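Local atomic coordinates of ErfK/YbiS/YcfS/YnhG family protein (Xylanimonas cellulosilytica, PDB entry 4LPQ), a protein that probably acts as a peptidoglycan L,D-transpeptidase that cross-links cell-wall stem peptides, its catalytic domain joined here to a putative peptidoglycan-binding domain. Residues 26-29 / 33-36; 52-55 / 59-62; 74-79 / 92-97. All blocks are in the same frame, centred on the assembly; numbering follows the deposited sequence.

Contact 1 (26-29 / 33-36); sequences RLMD and FILK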
# COMPACT_ATOMS: atom_id res chain seq x y z
N ARG A 26 -0.02 -10.90 13.88
CA ARG A 26 0.03 -9.60 14.48
C ARG A 26 -0.24 -8.45 13.47
O ARG A 26 -1.04 -7.54 13.74
CB ARG A 26 1.39 -9.41 15.13
CG ARG A 26 1.59 -8.08 15.81
CD ARG A 26 0.57 -7.87 16.92
NE ARG A 26 0.97 -6.75 17.73
CZ ARG A 26 0.18 -6.12 18.60
NH1 ARG A 26 -1.09 -6.50 18.73
NH2 ARG A 26 0.60 -5.10 19.34
N LEU A 27 0.36 -8.58 12.28
CA LEU A 27 0.06 -7.67 11.21
C LEU A 27 -1.41 -7.65 10.88
O LEU A 27 -2.03 -6.57 10.75
CB LEU A 27 0.90 -7.99 9.97
CG LEU A 27 2.39 -7.72 10.11
CD1 LEU A 27 3.14 -8.41 9.03
CD2 LEU A 27 2.68 -6.21 10.09
N MSE A 28 -1.96 -8.86 10.76
CA MSE A 28 -3.41 -8.97 10.45
C MSE A 28 -4.22 -8.25 11.52
O MSE A 28 -5.16 -7.48 11.22
CB MSE A 28 -3.76 -10.44 10.31
CG MSE A 28 -5.17 -10.61 9.69
SE MSE A 28 -5.72 -12.45 9.57
CE MSE A 28 -4.27 -13.12 8.47
N ASP A 29 -3.90 -8.56 12.79
CA ASP A 29 -4.64 -7.97 13.91
C ASP A 29 -4.60 -6.46 13.93
O ASP A 29 -5.58 -5.77 14.32
CB ASP A 29 -4.11 -8.51 15.26
CG ASP A 29 -4.35 -10.02 15.45
OD1 ASP A 29 -5.20 -10.63 14.78
OD2 ASP A 29 -3.72 -10.51 16.44
N PHE A 33 -2.57 -5.02 5.64
CA PHE A 33 -3.26 -5.95 4.74
C PHE A 33 -2.46 -7.19 4.48
O PHE A 33 -1.35 -7.16 3.94
CB PHE A 33 -3.51 -5.26 3.40
CG PHE A 33 -4.26 -6.15 2.44
CD1 PHE A 33 -5.60 -6.37 2.61
CD2 PHE A 33 -3.60 -6.87 1.52
CE1 PHE A 33 -6.27 -7.27 1.79
CE2 PHE A 33 -4.25 -7.72 0.70
CZ PHE A 33 -5.57 -7.95 0.82
N ILE A 34 -3.06 -8.31 4.88
CA ILE A 34 -2.49 -9.65 4.72
C ILE A 34 -3.68 -10.62 4.87
O ILE A 34 -4.49 -10.52 5.82
CB ILE A 34 -1.37 -9.93 5.75
CG1 ILE A 34 -0.61 -11.21 5.41
CG2 ILE A 34 -1.83 -9.91 7.18
CD1 ILE A 34 0.63 -11.38 6.31
N LEU A 35 -3.76 -11.57 4.02
CA LEU A 35 -4.87 -12.54 3.99
C LEU A 35 -4.64 -13.83 4.77
O LEU A 35 -5.60 -14.44 5.25
CB LEU A 35 -5.23 -12.87 2.53
CG LEU A 35 -5.73 -11.77 1.67
CD1 LEU A 35 -6.08 -12.26 0.28
CD2 LEU A 35 -6.94 -11.17 2.31
N LYS A 36 -3.37 -14.31 4.84
CA LYS A 36 -3.04 -15.64 5.37
C LYS A 36 -1.95 -15.57 6.38
O LYS A 36 -0.92 -14.90 6.21
CB LYS A 36 -2.46 -16.49 4.24
CG LYS A 36 -3.42 -16.98 3.22
CD LYS A 36 -2.89 -18.24 2.55
CE LYS A 36 -1.55 -17.96 1.90
NZ LYS A 36 -1.42 -18.90 0.78
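Ile-34 presses its CG2 methyl against helix 18-30 beside Met-28, and this is the tight part of the contact. CG2 of Ile-34 lies 3.7 Å from CB of Met-28 and equally close to the backbone N of Met-28. With CG1 of Ile-34 anti to its own N (chi1 -169°), CG2 is the branch that faces the helix. Leu-27 adds a wider approach, its CB 4.4 Å from CG2 of Ile-34. Both apolar residues are buried. Leu-27 also packs on Ala-48, Val-49 and Phe-52 of helix 43-56, and Ile-34 on Thr-45. The chain leaves helix 18-30 of the putative peptidoglycan-binding domain and turns back obliquely beside it on the way to helix 43-56. The outer part is looser. Met-28, present as selenomethionine, runs straight out and then bends at its last torsion (chi3 -58°), which carries CE over the loop backbone. CE of Met-28 is 3.7 Å from O of Ile-34 and 3.9 Å from N of Lys-36. It meets peptide atoms here, not side chains. Leu-35 and Lys-36 start their side chains away from the helix, on the solvent side.

Contact 2 (52-55 / 59-62); sequences FQKA and YRDG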
# COMPACT_ATOMS: atom_id res chain seq x y z
N PHE A 52 4.09 -1.92 7.20
CA PHE A 52 4.31 -1.68 8.61
C PHE A 52 5.51 -0.81 8.89
O PHE A 52 5.48 0.15 9.64
CB PHE A 52 4.44 -3.01 9.35
CG PHE A 52 4.57 -2.78 10.84
CD1 PHE A 52 3.46 -2.49 11.60
CD2 PHE A 52 5.78 -2.74 11.45
CE1 PHE A 52 3.57 -2.10 12.90
CE2 PHE A 52 5.90 -2.39 12.80
CZ PHE A 52 4.78 -2.02 13.54
N GLN A 53 6.64 -1.18 8.27
CA GLN A 53 7.88 -0.40 8.43
C GLN A 53 7.66 1.02 7.93
O GLN A 53 8.11 1.97 8.58
CB GLN A 53 9.09 -1.06 7.78
CG GLN A 53 9.49 -2.37 8.41
CD GLN A 53 10.61 -3.05 7.76
OE1 GLN A 53 10.71 -3.12 6.54
NE2 GLN A 53 11.47 -3.59 8.61
N LYS A 54 7.04 1.17 6.76
CA LYS A 54 6.68 2.52 6.31
C LYS A 54 5.84 3.32 7.31
O LYS A 54 6.14 4.45 7.62
CB LYS A 54 5.91 2.40 4.99
CG LYS A 54 6.77 2.00 3.79
CD LYS A 54 5.94 1.70 2.57
CE LYS A 54 6.71 1.68 1.29
NZ LYS A 54 5.75 1.57 0.13
N ALA A 55 4.79 2.69 7.81
CA ALA A 55 3.89 3.37 8.68
C ALA A 55 4.64 3.87 9.94
O ALA A 55 4.45 4.95 10.44
CB ALA A 55 2.75 2.46 9.04
N TYR A 59 13.35 1.80 8.81
CA TYR A 59 14.09 1.48 7.59
C TYR A 59 13.37 0.33 6.87
O TYR A 59 13.00 -0.68 7.48
CB TYR A 59 15.52 1.06 7.97
CG TYR A 59 16.49 0.91 6.82
CD1 TYR A 59 17.00 2.01 6.16
CD2 TYR A 59 16.92 -0.32 6.46
CE1 TYR A 59 17.91 1.82 5.14
CE2 TYR A 59 17.85 -0.50 5.48
CZ TYR A 59 18.35 0.56 4.82
OH TYR A 59 19.29 0.36 3.83
N ARG A 60 13.13 0.52 5.57
CA ARG A 60 12.21 -0.35 4.84
C ARG A 60 12.96 -1.51 4.23
O ARG A 60 13.04 -1.68 3.04
CB ARG A 60 11.50 0.45 3.78
CG ARG A 60 10.74 1.69 4.29
CD ARG A 60 10.35 2.62 3.15
NE ARG A 60 9.76 3.82 3.71
CZ ARG A 60 9.32 4.87 2.96
NH1 ARG A 60 9.26 4.77 1.66
NH2 ARG A 60 8.84 5.95 3.56
N ASP A 61 13.44 -2.41 5.01
CA ASP A 61 14.24 -3.55 4.59
C ASP A 61 13.54 -4.90 4.63
O ASP A 61 14.13 -5.90 4.13
CB ASP A 61 15.56 -3.62 5.34
CG ASP A 61 15.38 -3.87 6.84
OD1 ASP A 61 14.24 -4.15 7.29
OD2 ASP A 61 16.38 -3.77 7.61
N GLY A 62 12.28 -4.98 5.10
CA GLY A 62 11.64 -6.27 5.21
C GLY A 62 12.16 -7.20 6.27
O GLY A 62 11.63 -8.29 6.38
O HOH W 1 8.12 5.97 6.49
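This is a polar contact in which a helix side chain, Gln-53, bonds a loop. It sits near the C-terminal end of helix 43-56 and grips residues 59-62, which lead on to helix 66-74 in the putative peptidoglycan-binding domain. Both ends of its amide are used. OE1 of Gln-53 accepts from N of Gly-62 at 2.8 Å, with the donor tilted 16° from the carbonyl plane. NE2 of Gln-53 donates to OD1 of Asp-61 at 3.1 Å and meets that oxygen nearly along its C-O axis. The amide and carboxylate planes are 43° apart. NE2 also bonds Thr-68 OG1, and OD1 of Asp-61 takes Val-63 N. A leucine in place of Gln-53 would probably leave Gly-62 N, Asp-61 OD1 and Thr-68 OG1 without this partner and let the loop shift. The loop bends in an inverse gamma turn centred on Arg-60, closed by a weak bond from Asp-61 N to Tyr-59 O. Beside this, Lys-54 and Arg-60 cross at about a right angle. CG of Lys-54 lies over one face of the guanidinium, 3.5 Å from NE of Arg-60. A water takes a bond from Arg-60 NH2 (3.0 Å) and gives one to Lys-54 O (2.7 Å). The two cations stay apart, with NZ of Lys-54 5.0 Å from NH1 of Arg-60. Asn-110 OD1 and Gln-95 O receive Lys-54, while Thr-174 O and Asp-93 O receive Arg-60. These neutral oxygens probably offset the cost of placing two like charges close together.

Contact 3 (74-79 / 92-97); sequences AGYRPT and LDKQIL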
# COMPACT_ATOMS: atom_id res chain seq x y z
N ALA A 74 4.41 -2.44 20.25
CA ALA A 74 3.72 -1.22 20.61
C ALA A 74 2.35 -1.09 19.85
O ALA A 74 1.50 -0.29 20.22
CB ALA A 74 4.55 0.02 20.31
N GLY A 75 2.13 -1.91 18.84
CA GLY A 75 0.88 -1.89 18.13
C GLY A 75 0.75 -0.69 17.22
O GLY A 75 -0.32 -0.17 16.99
N TYR A 76 1.83 -0.22 16.60
CA TYR A 76 1.83 1.00 15.83
C TYR A 76 0.81 0.92 14.69
O TYR A 76 0.82 0.03 13.88
CB TYR A 76 3.17 1.35 15.21
CG TYR A 76 3.12 2.70 14.50
CD1 TYR A 76 3.20 3.89 15.21
CD2 TYR A 76 2.74 2.78 13.19
CE1 TYR A 76 2.96 5.11 14.59
CE2 TYR A 76 2.51 3.97 12.55
CZ TYR A 76 2.57 5.11 13.25
OH TYR A 76 2.37 6.32 12.62
N ARG A 77 -0.05 1.97 14.67
CA ARG A 77 -1.01 2.20 13.57
C ARG A 77 -0.96 3.68 13.25
O ARG A 77 -0.96 4.53 14.17
CB ARG A 77 -2.40 1.79 13.92
CG ARG A 77 -2.57 0.28 14.01
CD ARG A 77 -3.80 -0.13 14.75
NE ARG A 77 -5.00 0.60 14.42
CZ ARG A 77 -5.88 0.36 13.44
NH1 ARG A 77 -5.73 -0.56 12.55
NH2 ARG A 77 -6.93 1.09 13.40
N PRO A 78 -1.01 4.05 11.96
CA PRO A 78 -1.02 5.48 11.64
C PRO A 78 -2.38 6.15 12.04
O PRO A 78 -3.40 5.45 12.10
CB PRO A 78 -0.80 5.48 10.15
CG PRO A 78 -1.19 4.19 9.70
CD PRO A 78 -1.05 3.20 10.77
N THR A 79 -2.30 7.45 12.31
CA THR A 79 -3.51 8.23 12.63
C THR A 79 -4.03 8.87 11.34
O THR A 79 -3.24 9.60 10.69
CB THR A 79 -3.18 9.29 13.66
OG1 THR A 79 -2.71 8.68 14.86
CG2 THR A 79 -4.33 10.12 13.96
N LEU A 92 1.91 10.17 1.05
CA LEU A 92 2.99 10.13 0.07
C LEU A 92 4.35 10.02 0.67
O LEU A 92 5.23 9.35 0.11
CB LEU A 92 2.88 11.30 -0.90
CG LEU A 92 1.58 11.36 -1.73
CD1 LEU A 92 1.51 12.64 -2.47
CD2 LEU A 92 1.50 10.11 -2.64
N ASP A 93 4.59 10.62 1.85
CA ASP A 93 5.87 10.49 2.51
C ASP A 93 6.13 9.06 2.98
O ASP A 93 7.24 8.51 2.84
CB ASP A 93 5.98 11.44 3.70
CG ASP A 93 6.11 12.90 3.28
OD1 ASP A 93 6.18 13.25 2.07
OD2 ASP A 93 6.07 13.71 4.23
N LYS A 94 5.13 8.43 3.55
CA LYS A 94 5.23 7.07 4.04
C LYS A 94 4.98 6.00 2.99
O LYS A 94 5.33 4.83 3.17
CB LYS A 94 4.33 6.83 5.26
CG LYS A 94 4.74 7.67 6.45
CD LYS A 94 3.93 7.33 7.69
CE LYS A 94 4.50 8.00 8.95
NZ LYS A 94 3.75 7.62 10.18
N GLN A 95 4.40 6.39 1.85
CA GLN A 95 4.11 5.47 0.77
C GLN A 95 3.16 4.34 1.22
O GLN A 95 3.38 3.14 0.95
CB GLN A 95 5.38 4.94 0.14
CG GLN A 95 6.22 6.02 -0.59
CD GLN A 95 5.63 6.33 -1.94
OE1 GLN A 95 5.64 5.51 -2.85
NE2 GLN A 95 4.94 7.48 -1.99
N ILE A 96 2.03 4.73 1.89
CA ILE A 96 0.99 3.82 2.30
C ILE A 96 -0.36 4.41 1.92
O ILE A 96 -0.54 5.64 1.86
CB ILE A 96 1.08 3.50 3.82
CG1 ILE A 96 0.95 4.73 4.67
CG2 ILE A 96 2.34 2.72 4.14
CD1 ILE A 96 1.13 4.54 6.16
N LEU A 97 -1.29 3.48 1.74
CA LEU A 97 -2.69 3.78 1.52
C LEU A 97 -3.46 3.31 2.73
O LEU A 97 -3.30 2.18 3.21
CB LEU A 97 -3.16 3.11 0.21
CG LEU A 97 -4.62 3.34 -0.16
CD1 LEU A 97 -4.76 3.23 -1.66
CD2 LEU A 97 -5.51 2.29 0.50
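Pro-78 and Ile-96 mark the nearest backbone approach, with CA atoms 9.7 Å apart, so side chains alone bridge the segments. Gly-75 takes positive phi (74°) in a Schellman motif that ends helix 66-74, and the chain then runs on without regular structure. Residues 92-95 form the turn between strands 86-91 and 96-101. Gln-95 and Ile-96 both face Asp-91 in a G1 beta bulge, with Gln-95 in the left-handed region. Its side chain braces the turn: NE2 of Gln-95 donates to O of Leu-92 at 2.8 Å, nearly straight at 173°, on a carbonyl lone pair. The contact sets the loop after helix 66-74 against the hairpin of strands 86-91 and 96-101, in the L,D-transpeptidase catalytic domain. Pro-78 CG meets Ile-96 CD1 at 4.2 Å, and both residues also rest on Ile-108 of strand 104-110. CD1 of Ile-96 also reaches Ala-55 of helix 43-56, and its CG2 branch lies on Lys-54. The second touch brings two polar ends together without a bond. Tyr-76 and Lys-94 come from opposite directions, the lysine chain extended beyond CG. OH of Tyr-76 is 3.1 Å from NZ of Lys-94, but the angle is too poor for a hydrogen bond. NZ is bonded instead to Ala-55 O, and it approaches the ring obliquely. Tyr-76 packs on Ala-55 and Ala-56, next to that helix end.

In the fold
Contacts 1 and 2 both lie within the putative peptidoglycan-binding domain, and each ties a helix to the loop that follows it. Contact 1 does so mainly with apolar packing, contact 2 with the hydrogen bonds of a glutamine amide, plus a water bridge. The two meet through apolar packing between helices 18-30 and 43-56. Contact 3 sets the loop after helix 66-74 against the first hairpin of the catalytic domain and is the smallest, with few touching atoms. Each contact mixes buried and more open residues, but contact 3 has no fully exposed residue touching. Contacts 2 and 3 are the closest pair, with centres about 10 Å apart. Probable lysine-to-carbonyl hydrogen bonds tie helix 43-56 to the hairpin of strands 86-91 and 96-101.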